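Long-range contacts in flagellar basal body rod modification protein (Helicobacter pylori 26695, PDB 4ZZF), which is probably required for assembly of the flagellar hook, where it may act as a scaffold, and is represented here by a fragment that includes its Ig-like domain: residues Ala17-Asn22 against Phe71-Thr76; Ser28-Glu33 against Lys66-Phe71; Glu33-Ser38 against Glu93-Ser98; Leu47-Glu52 against Lys85-Ile90. One frame throughout, in Å; residues are numbered along the deposited sequence.

Interaction 1: residues Ala17-Asn22 against Phe71-Thr76; sequences ANFDGN and FEWDGT
Phe19 reaches across to Trp73 and Gly75 from the last residue of strand 16-19. Its CB lies 4.2 Å from CZ3 of Trp73, at the near end of the indole. CG is anti to the backbone N (chi1 177°), and from there the ring extends over the turn after strand 67-73. CE1 passes CA of Gly75, and at the tip CZ comes closest to that same Gly75 CA, at 3.5 Å, a CH-pi contact over the ring face. CE2 meets Gly75 O at 3.7 Å. The opposite face of the phenyl ring carries Gly21 N over its centre, so two glycine backbones sandwich it. Against the Trp73 six-membered ring it lies obliquely, with planes at 42°.

Both partners are shaped by Asx turns. Asp20 OD1 takes the N-H of Asn22 at 2.6 Å, and Asp74 OD1 accepts from both N and OG1 of Thr76. Trp73 NE1 donates to Thr76 O at 3.0 Å, close to the indole plane, which fixes the ring against its own turn. Trp73 also meets Tyr88 edge-to-face. Aromatic packing between strand 16-19 of one sheet and strand 67-73 of the other is consistent with the interior of a beta sandwich, as expected for the FlgD Ig-like domain.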
# COMPACT_ATOMS: atom_id res chain seq x y z
N ALA A 17 6.78 26.11 -15.76
CA ALA A 17 5.58 26.23 -16.57
C ALA A 17 5.84 27.14 -17.77
O ALA A 17 6.74 27.98 -17.73
CB ALA A 17 4.43 26.78 -15.74
N ASN A 18 5.06 26.98 -18.82
CA ASN A 18 5.27 27.79 -20.02
C ASN A 18 4.44 29.06 -20.05
O ASN A 18 3.22 29.02 -19.91
CB ASN A 18 4.98 26.98 -21.27
CG ASN A 18 5.14 27.80 -22.53
OD1 ASN A 18 4.15 28.28 -23.11
ND2 ASN A 18 6.38 28.01 -22.96
N PHE A 19 5.11 30.19 -20.25
CA PHE A 19 4.42 31.45 -20.50
C PHE A 19 4.51 31.78 -21.99
O PHE A 19 5.61 31.85 -22.54
CB PHE A 19 5.03 32.58 -19.67
CG PHE A 19 4.42 33.92 -19.94
CD1 PHE A 19 3.05 34.12 -19.81
CD2 PHE A 19 5.21 35.00 -20.29
CE1 PHE A 19 2.49 35.36 -20.04
CE2 PHE A 19 4.66 36.24 -20.52
CZ PHE A 19 3.30 36.42 -20.39
N ASP A 20 3.36 31.98 -22.63
CA ASP A 20 3.35 32.16 -24.09
C ASP A 20 3.72 33.58 -24.53
O ASP A 20 4.06 33.80 -25.69
CB ASP A 20 1.98 31.78 -24.69
CG ASP A 20 0.83 32.65 -24.18
OD1 ASP A 20 1.03 33.85 -23.91
OD2 ASP A 20 -0.31 32.12 -24.08
N GLY A 21 3.64 34.53 -23.61
CA GLY A 21 3.96 35.91 -23.92
C GLY A 21 2.82 36.89 -23.70
O GLY A 21 3.05 38.09 -23.48
N ASN A 22 1.58 36.41 -23.75
CA ASN A 22 0.45 37.29 -23.50
C ASN A 22 -0.56 36.75 -22.48
O ASN A 22 -0.99 37.47 -21.57
CB ASN A 22 -0.27 37.62 -24.81
CG ASN A 22 -1.40 38.63 -24.63
OD1 ASN A 22 -1.18 39.75 -24.14
ND2 ASN A 22 -2.62 38.24 -25.02
N PHE A 71 -2.96 29.30 -8.40
CA PHE A 71 -2.53 30.68 -8.52
C PHE A 71 -2.58 31.11 -9.97
O PHE A 71 -2.70 30.28 -10.87
CB PHE A 71 -1.12 30.86 -7.97
CG PHE A 71 -0.96 30.45 -6.53
CD1 PHE A 71 -1.18 31.35 -5.51
CD2 PHE A 71 -0.55 29.16 -6.21
CE1 PHE A 71 -1.01 30.98 -4.18
CE2 PHE A 71 -0.38 28.77 -4.89
CZ PHE A 71 -0.61 29.68 -3.88
N GLU A 72 -2.49 32.42 -10.19
CA GLU A 72 -2.37 32.95 -11.54
C GLU A 72 -1.24 33.95 -11.57
O GLU A 72 -0.97 34.64 -10.59
CB GLU A 72 -3.68 33.59 -12.02
CG GLU A 72 -4.78 32.57 -12.32
CD GLU A 72 -6.11 33.20 -12.74
OE1 GLU A 72 -6.34 34.40 -12.47
OE2 GLU A 72 -6.94 32.47 -13.34
N TRP A 73 -0.55 34.00 -12.70
CA TRP A 73 0.49 34.98 -12.94
C TRP A 73 0.21 35.67 -14.27
O TRP A 73 -0.01 34.99 -15.28
CB TRP A 73 1.85 34.30 -12.97
CG TRP A 73 2.97 35.19 -13.35
CD1 TRP A 73 3.17 36.47 -12.96
CD2 TRP A 73 4.05 34.85 -14.23
NE1 TRP A 73 4.33 36.95 -13.52
CE2 TRP A 73 4.89 35.98 -14.30
CE3 TRP A 73 4.40 33.71 -14.94
CZ2 TRP A 73 6.04 35.99 -15.07
CZ3 TRP A 73 5.55 33.72 -15.69
CH2 TRP A 73 6.36 34.86 -15.76
N ASP A 74 0.20 37.01 -14.29
CA ASP A 74 -0.16 37.75 -15.50
C ASP A 74 0.99 37.83 -16.49
O ASP A 74 0.84 38.36 -17.58
CB ASP A 74 -0.64 39.17 -15.15
CG ASP A 74 0.39 39.99 -14.38
OD1 ASP A 74 1.59 39.66 -14.42
OD2 ASP A 74 -0.01 40.98 -13.72
N GLY A 75 2.14 37.29 -16.10
CA GLY A 75 3.29 37.26 -16.98
C GLY A 75 4.11 38.54 -16.94
O GLY A 75 4.95 38.77 -17.81
N THR A 76 3.89 39.37 -15.92
CA THR A 76 4.67 40.59 -15.74
C THR A 76 5.78 40.42 -14.71
O THR A 76 5.68 39.61 -13.78
CB THR A 76 3.78 41.79 -15.32
OG1 THR A 76 3.23 41.55 -14.01
CG2 THR A 76 2.65 42.01 -16.33

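Interaction 2: residues Ser28-Glu33 against Lys66-Phe71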
# COMPACT_ATOMS: atom_id res chain seq x y z
N SER A 28 -0.34 25.52 -10.02
CA SER A 28 -0.69 24.98 -8.72
C SER A 28 0.58 24.63 -7.90
O SER A 28 1.60 24.18 -8.45
CB SER A 28 -1.59 23.76 -8.92
OG SER A 28 -1.44 22.82 -7.89
N LEU A 29 0.51 24.90 -6.60
CA LEU A 29 1.59 24.58 -5.67
C LEU A 29 1.05 23.75 -4.52
O LEU A 29 -0.05 24.00 -4.02
CB LEU A 29 2.24 25.85 -5.12
CG LEU A 29 3.08 26.64 -6.11
CD1 LEU A 29 3.63 27.90 -5.43
CD2 LEU A 29 4.20 25.79 -6.61
N PHE A 30 1.84 22.77 -4.08
CA PHE A 30 1.39 21.93 -2.98
C PHE A 30 2.06 22.33 -1.68
O PHE A 30 3.30 22.34 -1.59
CB PHE A 30 1.67 20.46 -3.30
CG PHE A 30 1.24 19.51 -2.22
CD1 PHE A 30 -0.05 19.02 -2.19
CD2 PHE A 30 2.14 19.10 -1.23
CE1 PHE A 30 -0.44 18.13 -1.19
CE2 PHE A 30 1.75 18.23 -0.24
CZ PHE A 30 0.46 17.74 -0.22
N PHE A 31 1.25 22.66 -0.66
CA PHE A 31 1.78 23.00 0.65
C PHE A 31 1.56 21.86 1.65
O PHE A 31 0.42 21.51 1.99
CB PHE A 31 1.17 24.32 1.14
CG PHE A 31 1.55 25.49 0.29
CD1 PHE A 31 0.84 25.78 -0.88
CD2 PHE A 31 2.66 26.27 0.61
CE1 PHE A 31 1.20 26.84 -1.70
CE2 PHE A 31 3.03 27.33 -0.20
CZ PHE A 31 2.30 27.62 -1.36
N ASP A 32 2.67 21.27 2.09
CA ASP A 32 2.67 20.11 2.99
C ASP A 32 2.08 20.41 4.37
O ASP A 32 1.60 19.51 5.04
CB ASP A 32 4.10 19.60 3.13
CG ASP A 32 4.76 19.38 1.78
OD1 ASP A 32 5.12 20.38 1.11
OD2 ASP A 32 4.90 18.22 1.36
N GLU A 33 2.15 21.68 4.76
CA GLU A 33 1.64 22.18 6.03
C GLU A 33 0.78 23.39 5.74
O GLU A 33 1.03 24.08 4.75
CB GLU A 33 2.76 22.62 6.97
CG GLU A 33 3.57 21.55 7.61
CD GLU A 33 4.59 22.14 8.56
OE1 GLU A 33 4.48 23.37 8.85
OE2 GLU A 33 5.50 21.40 9.00
N LYS A 66 -3.74 24.80 3.12
CA LYS A 66 -2.76 23.74 2.88
C LYS A 66 -3.17 22.88 1.68
O LYS A 66 -4.27 23.02 1.15
CB LYS A 66 -2.60 22.85 4.11
CG LYS A 66 -3.79 21.94 4.38
CD LYS A 66 -3.56 21.08 5.64
CE LYS A 66 -2.49 20.01 5.38
NZ LYS A 66 -2.06 19.27 6.60
N GLY A 67 -2.29 21.98 1.25
CA GLY A 67 -2.57 21.14 0.09
C GLY A 67 -2.30 21.90 -1.19
O GLY A 67 -1.45 22.79 -1.22
N TYR A 68 -3.02 21.54 -2.25
CA TYR A 68 -2.88 22.21 -3.54
C TYR A 68 -3.64 23.53 -3.56
O TYR A 68 -4.82 23.57 -3.25
CB TYR A 68 -3.39 21.31 -4.68
CG TYR A 68 -2.47 20.14 -5.00
CD1 TYR A 68 -1.28 20.33 -5.68
CD2 TYR A 68 -2.82 18.85 -4.64
CE1 TYR A 68 -0.45 19.26 -5.98
CE2 TYR A 68 -2.01 17.78 -4.94
CZ TYR A 68 -0.83 17.99 -5.60
OH TYR A 68 -0.03 16.91 -5.87
N ILE A 69 -2.95 24.60 -3.92
CA ILE A 69 -3.59 25.90 -4.07
C ILE A 69 -3.34 26.41 -5.49
O ILE A 69 -2.22 26.28 -6.01
CB ILE A 69 -3.05 26.92 -3.03
CG1 ILE A 69 -3.23 26.36 -1.61
CG2 ILE A 69 -3.78 28.26 -3.14
CD1 ILE A 69 -2.58 27.22 -0.53
N ASN A 70 -4.37 26.95 -6.14
CA ASN A 70 -4.21 27.45 -7.51
C ASN A 70 -3.90 28.94 -7.55
O ASN A 70 -4.49 29.73 -6.82
CB ASN A 70 -5.45 27.17 -8.34
CG ASN A 70 -5.83 25.71 -8.32
OD1 ASN A 70 -5.05 24.85 -8.74
ND2 ASN A 70 -7.01 25.41 -7.81
N PHE A 71 -2.96 29.30 -8.40
CA PHE A 71 -2.53 30.68 -8.52
C PHE A 71 -2.58 31.11 -9.97
O PHE A 71 -2.70 30.28 -10.87
CB PHE A 71 -1.12 30.86 -7.97
CG PHE A 71 -0.96 30.45 -6.53
CD1 PHE A 71 -1.18 31.35 -5.51
CD2 PHE A 71 -0.55 29.16 -6.21
CE1 PHE A 71 -1.01 30.98 -4.18
CE2 PHE A 71 -0.38 28.77 -4.89
CZ PHE A 71 -0.61 29.68 -3.88
O HOH W 1 -4.21 22.17 -8.14
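The rings of Phe30 and Tyr68 meet edge-to-face, their planes at 63° and their centroids 4.8 Å apart. Phe30 CD1 sits over the centre of the phenol face, while Phe30 CB leans on Tyr68 CE1. With CG anti to the backbone N (chi1 -180°), the Phe30 ring is carried toward its cross-strand partner. Ser28 and Asn70 share this side of the sheet, and one water joins Ser28 OG to Asn70 OD1, donating to the amide oxygen.

On the other side, Phe31 crosses Ile69 at about a right angle, CD1 to CD1 at 3.7 Å, and points tip to tip at Phe71, with CE1 4.0 Å from CZ. Leu29 also crosses Phe71 at about a right angle, its CB 3.9 Å from CE2.

Between the two layers, strands 28-31 and 67-71 run antiparallel, with paired backbone bonds linking Leu29 to Ile69 and Phe31 to Gly67. Phe31 N to Gly67 O, at 2.8 Å, is almost straight. The Tyr68 hydroxyl is bonded to Glu112 O, and Asp32 forms a salt bridge with Arg110. The contact is therefore two-sided: apolar side chains meet on the side of Leu29 and Phe31, with Gly67 O at the edge of the Phe31 ring, whereas the side of Ser28 and Tyr68 mixes aromatic packing with polar and water-mediated bonds.

Interaction 3: residues Glu33-Ser38 against Glu93-Ser98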
# COMPACT_ATOMS: atom_id res chain seq x y z
N GLU A 33 2.15 21.68 4.76
CA GLU A 33 1.64 22.18 6.03
C GLU A 33 0.78 23.39 5.74
O GLU A 33 1.03 24.08 4.75
CB GLU A 33 2.76 22.62 6.97
CG GLU A 33 3.57 21.55 7.61
CD GLU A 33 4.59 22.14 8.56
OE1 GLU A 33 4.48 23.37 8.85
OE2 GLU A 33 5.50 21.40 9.00
N LYS A 34 -0.18 23.67 6.62
CA LYS A 34 -0.92 24.92 6.56
C LYS A 34 0.02 26.11 6.55
O LYS A 34 0.93 26.20 7.37
CB LYS A 34 -1.88 25.06 7.75
CG LYS A 34 -3.11 24.21 7.65
CD LYS A 34 -4.12 24.59 8.73
CE LYS A 34 -5.40 23.78 8.56
NZ LYS A 34 -6.51 24.23 9.45
N ILE A 35 -0.19 27.04 5.64
CA ILE A 35 0.62 28.26 5.64
C ILE A 35 0.35 29.08 6.90
O ILE A 35 -0.81 29.33 7.24
CB ILE A 35 0.33 29.12 4.40
CG1 ILE A 35 0.68 28.35 3.13
CG2 ILE A 35 1.09 30.41 4.47
CD1 ILE A 35 0.14 28.97 1.90
N ASP A 36 1.40 29.48 7.60
CA ASP A 36 1.24 30.39 8.72
C ASP A 36 1.97 31.69 8.38
O ASP A 36 3.19 31.70 8.36
CB ASP A 36 1.78 29.78 10.01
CG ASP A 36 1.59 30.70 11.23
OD1 ASP A 36 1.26 31.91 11.07
OD2 ASP A 36 1.77 30.20 12.37
N ALA A 37 1.23 32.77 8.15
CA ALA A 37 1.82 34.02 7.67
C ALA A 37 2.53 34.84 8.77
O ALA A 37 3.09 35.91 8.48
CB ALA A 37 0.76 34.87 6.99
N SER A 38 2.50 34.36 10.01
CA SER A 38 3.26 35.02 11.08
C SER A 38 4.69 34.46 11.14
O SER A 38 5.55 34.99 11.86
CB SER A 38 2.57 34.84 12.43
OG SER A 38 2.69 33.50 12.84
N GLU A 93 8.35 29.72 -0.68
CA GLU A 93 8.90 29.56 0.66
C GLU A 93 7.82 29.96 1.63
O GLU A 93 7.11 30.94 1.39
CB GLU A 93 10.14 30.43 0.84
CG GLU A 93 11.35 29.90 0.11
CD GLU A 93 12.62 30.52 0.63
OE1 GLU A 93 12.65 31.76 0.75
OE2 GLU A 93 13.57 29.76 0.96
N TYR A 94 7.70 29.23 2.74
CA TYR A 94 6.67 29.54 3.72
C TYR A 94 7.01 28.89 5.06
O TYR A 94 7.82 27.96 5.11
CB TYR A 94 5.29 29.09 3.23
CG TYR A 94 5.16 27.58 3.18
CD1 TYR A 94 5.87 26.83 2.25
CD2 TYR A 94 4.33 26.90 4.06
CE1 TYR A 94 5.76 25.44 2.20
CE2 TYR A 94 4.21 25.52 4.02
CZ TYR A 94 4.93 24.80 3.09
OH TYR A 94 4.83 23.42 3.05
N ASN A 95 6.43 29.44 6.14
CA ASN A 95 6.60 28.92 7.50
C ASN A 95 8.05 28.89 7.95
O ASN A 95 8.61 27.83 8.14
CB ASN A 95 5.99 27.53 7.61
CG ASN A 95 4.48 27.56 7.48
OD1 ASN A 95 3.91 28.60 7.17
ND2 ASN A 95 3.82 26.42 7.71
N LEU A 96 8.63 30.06 8.13
CA LEU A 96 10.00 30.20 8.63
C LEU A 96 10.11 29.53 9.99
O LEU A 96 9.28 29.76 10.87
CB LEU A 96 10.38 31.67 8.72
CG LEU A 96 11.64 32.04 9.50
CD1 LEU A 96 12.86 31.57 8.74
CD2 LEU A 96 11.70 33.55 9.73
N ASP A 97 11.12 28.69 10.16
CA ASP A 97 11.30 28.01 11.44
C ASP A 97 12.23 28.80 12.37
O ASP A 97 13.27 29.29 11.95
CB ASP A 97 11.84 26.60 11.22
CG ASP A 97 12.04 25.84 12.53
OD1 ASP A 97 11.06 25.29 13.06
OD2 ASP A 97 13.18 25.81 13.03
N SER A 98 11.84 28.93 13.64
CA SER A 98 12.60 29.72 14.62
C SER A 98 14.02 29.21 14.83
O SER A 98 14.98 30.00 14.90
CB SER A 98 11.87 29.73 15.96
OG SER A 98 12.72 30.24 16.98
O HOH W 2 5.09 31.76 6.41
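The loop that leaves strand 25-31 is tied to the chain at Tyr94 and Asn95 through an amide that bonds to the loop backbone much as a neighbouring strand would. Asn95 supplies it. Its ND2 donates to Lys34 O at 2.9 Å, almost straight at 174° and in the plane of the amide, though tilted from the plane of the Lys34 carbonyl. Its OD1 accepts from Asp36 N at 2.7 Å. The two bonds straddle Ile35 and fix the rotation of the amide. ND2 also makes a weak bond, 3.3 Å long, to OE1 of Glu33, whose carboxylate is turned 42° from the amide plane. This negative charge probably favours the N-H side of the amide facing Glu33. A water extends the link, bonded to Asp36 O and to Asn95 N.

Tyr94 packs beside it. CG stands between the backbone N and the carbonyl carbon (chi1 69°), and the ring presents CD2 to Ile35 CG1 at 4.0 Å, the two side chains crossing at about a right angle. Tyr94 CE2 lies 3.6 Å from Glu33 O, and the hydroxyl is weakly bonded to Asp32 N. Farther along the loop, Asp36 OD1 accepts from Ser38 N, an Asx turn, and from Ser38 OG on the same face of the carboxylate.

Around the contact, the Tyr94 ring meets Phe31 edge-to-face, joining it to strand 25-31, and touches Leu104 of strand 104-107. Ile35 shares backbone bonds with Gly64 and Gln65, which places the loop between strand 86-94 and the approach to strand 67-73.

Interaction 4: residues Leu47-Glu52 against Lys85-Ile90; sequences LNENNE and KGNYKI
Leu47 and Lys89 make the backbone link, an antiparallel hydrogen-bonded pair. Leu47 N to Lys89 O is 2.8 Å and nearly straight at 175°, whereas the return bond from Lys89 N to Leu47 O is weak, bent to 128°. Leu47 O also accepts a CA-H contact from Tyr88.

The polar side-chain bond is that of Lys89 with Asn51. The lysine chain is extended beyond CG, its CD and CE passing beside Asn51 OD1, and NZ donates to that oxygen at 2.6 Å. Glu49 OE1 stands 4.9 Å from Lys89 NZ, not in contact, but near enough that the opposite charges may attract.

Water adds a third link, accepting from Glu49 N and donating to Asn87 O at 2.9 Å.

Van der Waals contact is made by Tyr88, whose CE2 lies 3.7 Å from Asn48 CB, while its hydroxyl bonds to Pro84 O.

Within the loop, Asn48 OD1 accepts from Asn50 N, an Asx turn, and from Glu52 N, on opposite faces of its amide plane, and its ND2 donates to Glu52 OE1. Asn51 N closes a type I turn on Asn48 O. Asn51, the last residue of that turn, has positive phi, and with the Asn48 N to Glu52 O bond this fits a type I turn with a G1 bulge, a common way of closing a beta hairpin, here that of strands 43-47 and 53-58 beside strand 86-94.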
# COMPACT_ATOMS: atom_id res chain seq x y z
N LEU A 47 11.14 32.37 -11.53
CA LEU A 47 12.47 32.56 -12.09
C LEU A 47 12.46 32.23 -13.58
O LEU A 47 11.66 31.38 -14.01
CB LEU A 47 13.49 31.67 -11.37
CG LEU A 47 13.97 31.97 -9.93
CD1 LEU A 47 12.83 32.25 -8.99
CD2 LEU A 47 14.78 30.80 -9.40
N ASN A 48 13.34 32.87 -14.36
CA ASN A 48 13.45 32.53 -15.78
C ASN A 48 14.43 31.38 -15.97
O ASN A 48 14.96 30.86 -14.98
CB ASN A 48 13.85 33.76 -16.62
CG ASN A 48 15.30 34.22 -16.41
OD1 ASN A 48 16.15 33.49 -15.89
ND2 ASN A 48 15.58 35.44 -16.85
N GLU A 49 14.69 31.02 -17.22
CA GLU A 49 15.50 29.83 -17.50
C GLU A 49 16.93 29.96 -17.00
O GLU A 49 17.64 28.97 -16.87
CB GLU A 49 15.49 29.52 -19.00
CG GLU A 49 14.39 28.50 -19.39
CD GLU A 49 14.40 27.23 -18.51
OE1 GLU A 49 15.47 26.58 -18.39
OE2 GLU A 49 13.34 26.88 -17.93
N ASN A 50 17.36 31.18 -16.70
CA ASN A 50 18.70 31.38 -16.17
C ASN A 50 18.70 31.54 -14.65
O ASN A 50 19.69 32.01 -14.07
CB ASN A 50 19.35 32.58 -16.85
CG ASN A 50 19.62 32.33 -18.32
OD1 ASN A 50 20.63 31.72 -18.70
ND2 ASN A 50 18.70 32.79 -19.17
N ASN A 51 17.59 31.13 -14.02
CA ASN A 51 17.41 31.24 -12.56
C ASN A 51 17.53 32.67 -12.06
O ASN A 51 18.03 32.92 -10.97
CB ASN A 51 18.40 30.34 -11.82
CG ASN A 51 18.17 28.87 -12.10
OD1 ASN A 51 17.03 28.43 -12.23
ND2 ASN A 51 19.25 28.11 -12.23
N GLU A 52 17.06 33.61 -12.88
CA GLU A 52 16.99 35.01 -12.49
C GLU A 52 15.57 35.34 -12.07
O GLU A 52 14.62 35.02 -12.79
CB GLU A 52 17.44 35.92 -13.64
CG GLU A 52 18.85 35.61 -14.14
CD GLU A 52 19.24 36.43 -15.37
OE1 GLU A 52 18.35 36.77 -16.18
OE2 GLU A 52 20.45 36.72 -15.52
N LYS A 85 8.52 35.26 -23.65
CA LYS A 85 7.86 33.97 -23.60
C LYS A 85 8.89 32.91 -23.27
O LYS A 85 10.08 33.09 -23.52
CB LYS A 85 7.16 33.64 -24.93
CG LYS A 85 8.09 33.34 -26.10
CD LYS A 85 7.30 33.17 -27.42
CE LYS A 85 6.95 31.71 -27.70
NZ LYS A 85 6.30 31.50 -29.05
N GLY A 86 8.44 31.80 -22.68
CA GLY A 86 9.33 30.71 -22.37
C GLY A 86 8.95 29.96 -21.11
O GLY A 86 7.84 30.13 -20.59
N ASN A 87 9.88 29.13 -20.65
CA ASN A 87 9.68 28.37 -19.43
C ASN A 87 10.11 29.13 -18.19
O ASN A 87 11.26 29.58 -18.08
CB ASN A 87 10.43 27.05 -19.47
CG ASN A 87 9.52 25.87 -19.19
OD1 ASN A 87 8.37 25.84 -19.63
ND2 ASN A 87 9.99 24.94 -18.34
N TYR A 88 9.20 29.26 -17.24
CA TYR A 88 9.50 29.86 -15.95
C TYR A 88 9.39 28.87 -14.80
O TYR A 88 8.38 28.18 -14.64
CB TYR A 88 8.57 31.05 -15.73
CG TYR A 88 8.97 32.20 -16.61
CD1 TYR A 88 8.57 32.26 -17.94
CD2 TYR A 88 9.78 33.21 -16.12
CE1 TYR A 88 8.94 33.31 -18.75
CE2 TYR A 88 10.17 34.26 -16.92
CZ TYR A 88 9.75 34.31 -18.23
OH TYR A 88 10.15 35.37 -19.01
N LYS A 89 10.45 28.80 -14.00
CA LYS A 89 10.47 28.00 -12.78
C LYS A 89 9.71 28.70 -11.65
O LYS A 89 9.96 29.87 -11.35
CB LYS A 89 11.91 27.73 -12.32
CG LYS A 89 12.77 27.07 -13.37
CD LYS A 89 14.23 27.01 -12.94
CE LYS A 89 15.12 26.46 -14.05
NZ LYS A 89 16.53 26.23 -13.59
N ILE A 90 8.80 27.98 -11.03
CA ILE A 90 8.00 28.53 -9.94
C ILE A 90 8.25 27.75 -8.65
O ILE A 90 8.12 26.52 -8.63
CB ILE A 90 6.51 28.53 -10.29
CG1 ILE A 90 6.27 29.33 -11.57
CG2 ILE A 90 5.71 29.12 -9.14
CD1 ILE A 90 4.83 29.36 -12.02
O HOH W 3 12.58 31.88 -19.35

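All four contacts lie in the FlgD Ig-like domain. Interactions 1 and 2 share strand 67-73 and Phe71, their centres about 18 Å apart, and interaction 2 closes a shorter loop of chain within that of interaction 1. Interactions 3 and 4 use different parts of strand 86-94, their centres about 25 Å apart. Interactions 1 and 4, about 11 Å apart, touch where strand 16-19 pairs with strand 86-94. Interactions 2 and 3 share Glu33. The segments of 1 and 4 alternate along the chain, as do those of 2 and 3. Interactions 2 and 4 pair strands within a sheet, whereas interaction 1, and interaction 3 through the loop after strand 25-31, link the two sheets.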